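Local coordinates for protein colicin-B (Escherichia coli, PDB 1RH1) that kills Escherichia coli and close relatives by forming channels that depolarise the cytoplasmic membrane and dissipate cellular energy, at residues Asp419-Ser431 with Pro442-Met455. Residues are numbered along the deposited sequence; the frame is centred on the assembly and turned at random.
Sequences DYAIKANNIREKS and PLMLEVESWVISGM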
loop_
_atom_site.group_PDB
_atom_site.type_symbol
_atom_site.label_atom_id
_atom_site.label_comp_id
_atom_site.label_asym_id
_atom_site.label_seq_id
_atom_site.Cartn_x
_atom_site.Cartn_y
_atom_site.Cartn_z
ATOM N N ASP A 419 -7.723 -28.802 -5.302
ATOM C CA ASP A 419 -7.992 -28.772 -6.735
ATOM C C ASP A 419 -6.679 -29.095 -7.426
ATOM O O ASP A 419 -6.589 -29.268 -8.638
ATOM C CB ASP A 419 -8.391 -27.395 -7.143
ATOM C CG ASP A 419 -9.855 -27.200 -7.490
ATOM O OD1 ASP A 419 -10.178 -26.118 -7.986
ATOM O OD2 ASP A 419 -10.670 -28.103 -7.280
ATOM N N TYR A 420 -5.652 -29.035 -6.563
ATOM C CA TYR A 420 -4.261 -29.298 -6.792
ATOM C C TYR A 420 -4.010 -30.757 -6.705
ATOM O O TYR A 420 -3.046 -31.181 -7.328
ATOM C CB TYR A 420 -3.389 -28.624 -5.765
ATOM C CG TYR A 420 -3.271 -27.136 -6.030
ATOM C CD1 TYR A 420 -4.323 -26.276 -5.722
ATOM C CD2 TYR A 420 -2.108 -26.642 -6.604
ATOM C CE1 TYR A 420 -4.215 -24.925 -5.994
ATOM C CE2 TYR A 420 -1.997 -25.285 -6.873
ATOM C CZ TYR A 420 -3.052 -24.435 -6.561
ATOM O OH TYR A 420 -2.926 -23.077 -6.779
ATOM N N ALA A 421 -4.806 -31.548 -5.971
ATOM C CA ALA A 421 -4.578 -32.983 -5.953
ATOM C C ALA A 421 -4.718 -33.589 -7.342
ATOM O O ALA A 421 -3.962 -34.475 -7.726
ATOM C CB ALA A 421 -5.568 -33.641 -5.060
ATOM N N ILE A 422 -5.666 -33.000 -8.084
ATOM C CA ILE A 422 -6.013 -33.286 -9.463
ATOM C C ILE A 422 -4.853 -32.946 -10.358
ATOM O O ILE A 422 -4.515 -33.751 -11.229
ATOM C CB ILE A 422 -7.237 -32.461 -9.875
ATOM C CG1 ILE A 422 -8.430 -32.912 -9.060
ATOM C CG2 ILE A 422 -7.537 -32.631 -11.331
ATOM C CD1 ILE A 422 -9.741 -32.132 -9.276
ATOM N N LYS A 423 -4.244 -31.774 -10.154
ATOM C CA LYS A 423 -3.119 -31.343 -10.982
ATOM C C LYS A 423 -1.885 -32.178 -10.725
ATOM O O LYS A 423 -1.213 -32.622 -11.657
ATOM C CB LYS A 423 -2.813 -29.883 -10.715
ATOM C CG LYS A 423 -4.044 -29.049 -11.034
ATOM C CD LYS A 423 -3.714 -27.578 -11.095
ATOM C CE LYS A 423 -4.884 -26.778 -11.669
ATOM N NZ LYS A 423 -5.912 -26.540 -10.677
ATOM N N ALA A 424 -1.666 -32.449 -9.434
ATOM C CA ALA A 424 -0.582 -33.301 -8.980
ATOM C C ALA A 424 -0.746 -34.723 -9.505
ATOM O O ALA A 424 0.249 -35.348 -9.854
ATOM C CB ALA A 424 -0.553 -33.349 -7.475
ATOM N N ASN A 425 -1.965 -35.261 -9.624
ATOM C CA ASN A 425 -2.179 -36.575 -10.225
ATOM C C ASN A 425 -1.920 -36.554 -11.726
ATOM O O ASN A 425 -1.474 -37.553 -12.320
ATOM C CB ASN A 425 -3.604 -37.019 -9.968
ATOM C CG ASN A 425 -4.009 -38.345 -10.592
ATOM O OD1 ASN A 425 -4.918 -38.380 -11.414
ATOM N ND2 ASN A 425 -3.374 -39.461 -10.248
ATOM N N ASN A 426 -2.190 -35.414 -12.376
ATOM C CA ASN A 426 -1.898 -35.381 -13.787
ATOM C C ASN A 426 -0.413 -35.367 -14.010
ATOM O O ASN A 426 0.028 -36.130 -14.854
ATOM C CB ASN A 426 -2.518 -34.179 -14.433
ATOM C CG ASN A 426 -4.023 -34.303 -14.479
ATOM O OD1 ASN A 426 -4.708 -33.358 -14.122
ATOM N ND2 ASN A 426 -4.575 -35.443 -14.897
ATOM N N ILE A 427 0.377 -34.616 -13.231
ATOM C CA ILE A 427 1.831 -34.620 -13.380
ATOM C C ILE A 427 2.368 -36.032 -13.241
ATOM O O ILE A 427 3.234 -36.450 -13.995
ATOM C CB ILE A 427 2.482 -33.713 -12.320
ATOM C CG1 ILE A 427 1.964 -32.274 -12.398
ATOM C CG2 ILE A 427 3.977 -33.703 -12.579
ATOM C CD1 ILE A 427 2.228 -31.592 -13.750
ATOM N N ARG A 428 1.752 -36.779 -12.326
ATOM C CA ARG A 428 2.111 -38.160 -12.069
ATOM C C ARG A 428 1.854 -39.033 -13.283
ATOM O O ARG A 428 2.816 -39.540 -13.851
ATOM C CB ARG A 428 1.327 -38.659 -10.866
ATOM C CG ARG A 428 1.631 -40.084 -10.481
ATOM C CD ARG A 428 0.515 -41.064 -10.847
ATOM N NE ARG A 428 -0.676 -40.796 -10.065
ATOM C CZ ARG A 428 -0.776 -41.108 -8.771
ATOM N NH1 ARG A 428 0.241 -41.712 -8.151
ATOM N NH2 ARG A 428 -1.861 -40.731 -8.078
ATOM N N GLU A 429 0.599 -39.178 -13.731
ATOM C CA GLU A 429 0.276 -39.992 -14.900
ATOM C C GLU A 429 1.051 -39.587 -16.147
ATOM O O GLU A 429 1.429 -40.428 -16.969
ATOM C CB GLU A 429 -1.179 -39.885 -15.223
ATOM C CG GLU A 429 -2.120 -40.413 -14.180
ATOM C CD GLU A 429 -3.574 -39.987 -14.387
ATOM O OE1 GLU A 429 -3.889 -39.263 -15.343
ATOM O OE2 GLU A 429 -4.411 -40.368 -13.566
ATOM N N LYS A 430 1.303 -38.275 -16.252
ATOM C CA LYS A 430 2.022 -37.718 -17.370
ATOM C C LYS A 430 3.539 -37.781 -17.208
ATOM O O LYS A 430 4.264 -37.642 -18.191
ATOM C CB LYS A 430 1.523 -36.292 -17.574
ATOM C CG LYS A 430 0.119 -36.417 -18.134
ATOM C CD LYS A 430 -0.676 -35.141 -18.200
ATOM C CE LYS A 430 -2.009 -35.535 -18.820
ATOM N NZ LYS A 430 -2.774 -34.356 -19.182
ATOM N N SER A 431 4.089 -37.971 -16.006
ATOM C CA SER A 431 5.513 -38.231 -15.897
ATOM C C SER A 431 5.689 -39.701 -16.228
ATOM O O SER A 431 6.676 -40.067 -16.857
ATOM C CB SER A 431 6.025 -37.967 -14.491
ATOM O OG SER A 431 6.082 -36.576 -14.188
ATOM N N PRO A 442 2.360 -34.351 -23.108
ATOM C CA PRO A 442 1.339 -34.300 -22.070
ATOM C C PRO A 442 1.737 -33.669 -20.751
ATOM O O PRO A 442 0.917 -33.019 -20.107
ATOM C CB PRO A 442 0.909 -35.729 -21.928
ATOM C CG PRO A 442 2.025 -36.511 -22.584
ATOM C CD PRO A 442 2.326 -35.638 -23.764
ATOM N N LEU A 443 3.006 -33.824 -20.369
ATOM C CA LEU A 443 3.497 -33.222 -19.146
ATOM C C LEU A 443 3.668 -31.738 -19.317
ATOM O O LEU A 443 3.182 -31.003 -18.460
ATOM C CB LEU A 443 4.864 -33.738 -18.718
ATOM C CG LEU A 443 5.235 -33.975 -17.255
ATOM C CD1 LEU A 443 6.690 -33.644 -17.120
ATOM C CD2 LEU A 443 4.456 -33.115 -16.289
ATOM N N MET A 444 4.357 -31.293 -20.371
ATOM C CA MET A 444 4.647 -29.877 -20.520
ATOM C C MET A 444 3.418 -29.073 -20.879
ATOM O O MET A 444 3.241 -27.933 -20.474
ATOM C CB MET A 444 5.734 -29.707 -21.570
ATOM C CG MET A 444 7.002 -30.513 -21.184
ATOM S SD MET A 444 7.623 -30.267 -19.503
ATOM C CE MET A 444 8.966 -29.217 -19.901
ATOM N N LEU A 445 2.484 -29.738 -21.529
ATOM C CA LEU A 445 1.234 -29.144 -21.961
ATOM C C LEU A 445 0.248 -28.923 -20.822
ATOM O O LEU A 445 -0.498 -27.957 -20.806
ATOM C CB LEU A 445 0.673 -30.065 -23.041
ATOM C CG LEU A 445 -0.384 -29.665 -24.063
ATOM C CD1 LEU A 445 -0.018 -28.365 -24.760
ATOM C CD2 LEU A 445 -0.524 -30.829 -25.055
ATOM N N GLU A 446 0.231 -29.810 -19.848
ATOM C CA GLU A 446 -0.608 -29.697 -18.672
ATOM C C GLU A 446 -0.176 -28.493 -17.858
ATOM O O GLU A 446 -1.031 -27.829 -17.266
ATOM C CB GLU A 446 -0.474 -30.989 -17.857
ATOM C CG GLU A 446 -1.181 -31.133 -16.508
ATOM C CD GLU A 446 -2.698 -31.158 -16.500
ATOM O OE1 GLU A 446 -3.263 -30.659 -15.525
ATOM O OE2 GLU A 446 -3.315 -31.678 -17.439
ATOM N N VAL A 447 1.137 -28.182 -17.848
ATOM C CA VAL A 447 1.665 -27.077 -17.045
ATOM C C VAL A 447 1.211 -25.771 -17.673
ATOM O O VAL A 447 0.752 -24.870 -16.964
ATOM C CB VAL A 447 3.213 -27.112 -16.976
ATOM C CG1 VAL A 447 3.658 -26.119 -15.927
ATOM C CG2 VAL A 447 3.739 -28.483 -16.596
ATOM N N GLU A 448 1.297 -25.701 -19.011
ATOM C CA GLU A 448 0.798 -24.546 -19.734
ATOM C C GLU A 448 -0.703 -24.382 -19.531
ATOM O O GLU A 448 -1.149 -23.265 -19.259
ATOM C CB GLU A 448 1.115 -24.695 -21.207
ATOM C CG GLU A 448 2.641 -24.646 -21.432
ATOM C CD GLU A 448 3.403 -23.304 -21.337
ATOM O OE1 GLU A 448 4.596 -23.315 -21.637
ATOM O OE2 GLU A 448 2.839 -22.255 -20.998
ATOM N N SER A 449 -1.473 -25.480 -19.566
ATOM C CA SER A 449 -2.900 -25.469 -19.280
ATOM C C SER A 449 -3.211 -24.719 -18.009
ATOM O O SER A 449 -4.129 -23.905 -18.007
ATOM C CB SER A 449 -3.472 -26.830 -19.050
ATOM O OG SER A 449 -3.270 -27.669 -20.165
ATOM N N TRP A 450 -2.412 -24.939 -16.955
ATOM C CA TRP A 450 -2.627 -24.292 -15.670
ATOM C C TRP A 450 -2.532 -22.802 -15.759
ATOM O O TRP A 450 -3.358 -22.130 -15.141
ATOM C CB TRP A 450 -1.617 -24.680 -14.627
ATOM C CG TRP A 450 -1.597 -26.143 -14.271
ATOM C CD1 TRP A 450 -2.655 -26.991 -14.452
ATOM C CD2 TRP A 450 -0.530 -26.748 -13.704
ATOM N NE1 TRP A 450 -2.266 -28.148 -13.990
ATOM C CE2 TRP A 450 -1.001 -28.045 -13.536
ATOM C CE3 TRP A 450 0.747 -26.378 -13.312
ATOM C CZ2 TRP A 450 -0.178 -29.004 -12.960
ATOM C CZ3 TRP A 450 1.559 -27.341 -12.739
ATOM C CH2 TRP A 450 1.102 -28.642 -12.566
ATOM N N VAL A 451 -1.538 -22.321 -16.530
ATOM C CA VAL A 451 -1.363 -20.891 -16.715
ATOM C C VAL A 451 -2.539 -20.349 -17.534
ATOM O O VAL A 451 -3.281 -19.489 -17.043
ATOM C CB VAL A 451 -0.039 -20.588 -17.439
ATOM C CG1 VAL A 451 0.132 -19.101 -17.472
ATOM C CG2 VAL A 451 1.160 -21.126 -16.703
ATOM N N ILE A 452 -2.755 -20.889 -18.744
ATOM C CA ILE A 452 -3.852 -20.491 -19.624
ATOM C C ILE A 452 -5.199 -20.453 -18.916
ATOM O O ILE A 452 -5.849 -19.409 -18.967
ATOM C CB ILE A 452 -3.878 -21.461 -20.825
ATOM C CG1 ILE A 452 -2.675 -21.123 -21.673
ATOM C CG2 ILE A 452 -5.147 -21.356 -21.652
ATOM C CD1 ILE A 452 -2.245 -22.226 -22.659
ATOM N N SER A 453 -5.630 -21.494 -18.193
ATOM C CA SER A 453 -6.914 -21.410 -17.520
ATOM C C SER A 453 -6.889 -20.492 -16.302
ATOM O O SER A 453 -7.831 -20.491 -15.502
ATOM C CB SER A 453 -7.359 -22.803 -17.135
ATOM O OG SER A 453 -7.646 -23.540 -18.322
ATOM N N GLY A 454 -5.802 -19.702 -16.142
ATOM C CA GLY A 454 -5.770 -18.653 -15.126
ATOM C C GLY A 454 -4.788 -18.681 -13.955
ATOM O O GLY A 454 -4.946 -17.786 -13.110
ATOM N N MET A 455 -3.816 -19.629 -13.837
ATOM C CA MET A 455 -2.850 -19.699 -12.722
ATOM C C MET A 455 -1.667 -18.804 -13.003
ATOM O O MET A 455 -1.184 -18.730 -14.134
ATOM C CB MET A 455 -2.332 -21.140 -12.511
ATOM C CG MET A 455 -1.378 -21.487 -11.354
ATOM S SD MET A 455 -1.079 -23.258 -11.212
ATOM C CE MET A 455 -2.515 -23.650 -10.301
#
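An antiparallel helical hairpin in the pore-forming domain joins Asp419-Ser431 to Pro442-Met455, with Lys423, Ile427 and Lys430 meeting Trp450, Leu443 and Glu446. The helix axes come within 8.9 Å at 160°. Lys423 lays its aliphatic chain over one face of the indole, a CH-pi contact with CD 3.6 Å from the centroid of the five-membered ring. The chain bends only at its last torsion (chi4 80°), which carries NZ beyond the ring to a weak bond with Asp419 O. Ile427 CD1 packs 3.4 Å from Trp450 CH2 and 3.7 Å from Leu443 CD2. Phe464 of helix 457-472 touches Leu443 from outside the pair. At the other end, a Schellman motif with Gly454 closes the second helix, and Met455 CE reaches Tyr420 OH at 3.6 Å. A polar edge flanks this aliphatic and aromatic packing. There the extended Lys430 runs past Pro442, and its NZ forms a salt bridge with Glu446 OE2 at 3.2 Å, whose hydrogen bond is weak. Trp450 NE1, one turn on in Glu446's own helix, gives OE1 a weak, bent bond at 3.1 Å. Each carboxylate oxygen is thus weakly held, and the lysine charge probably stabilises the ionised form.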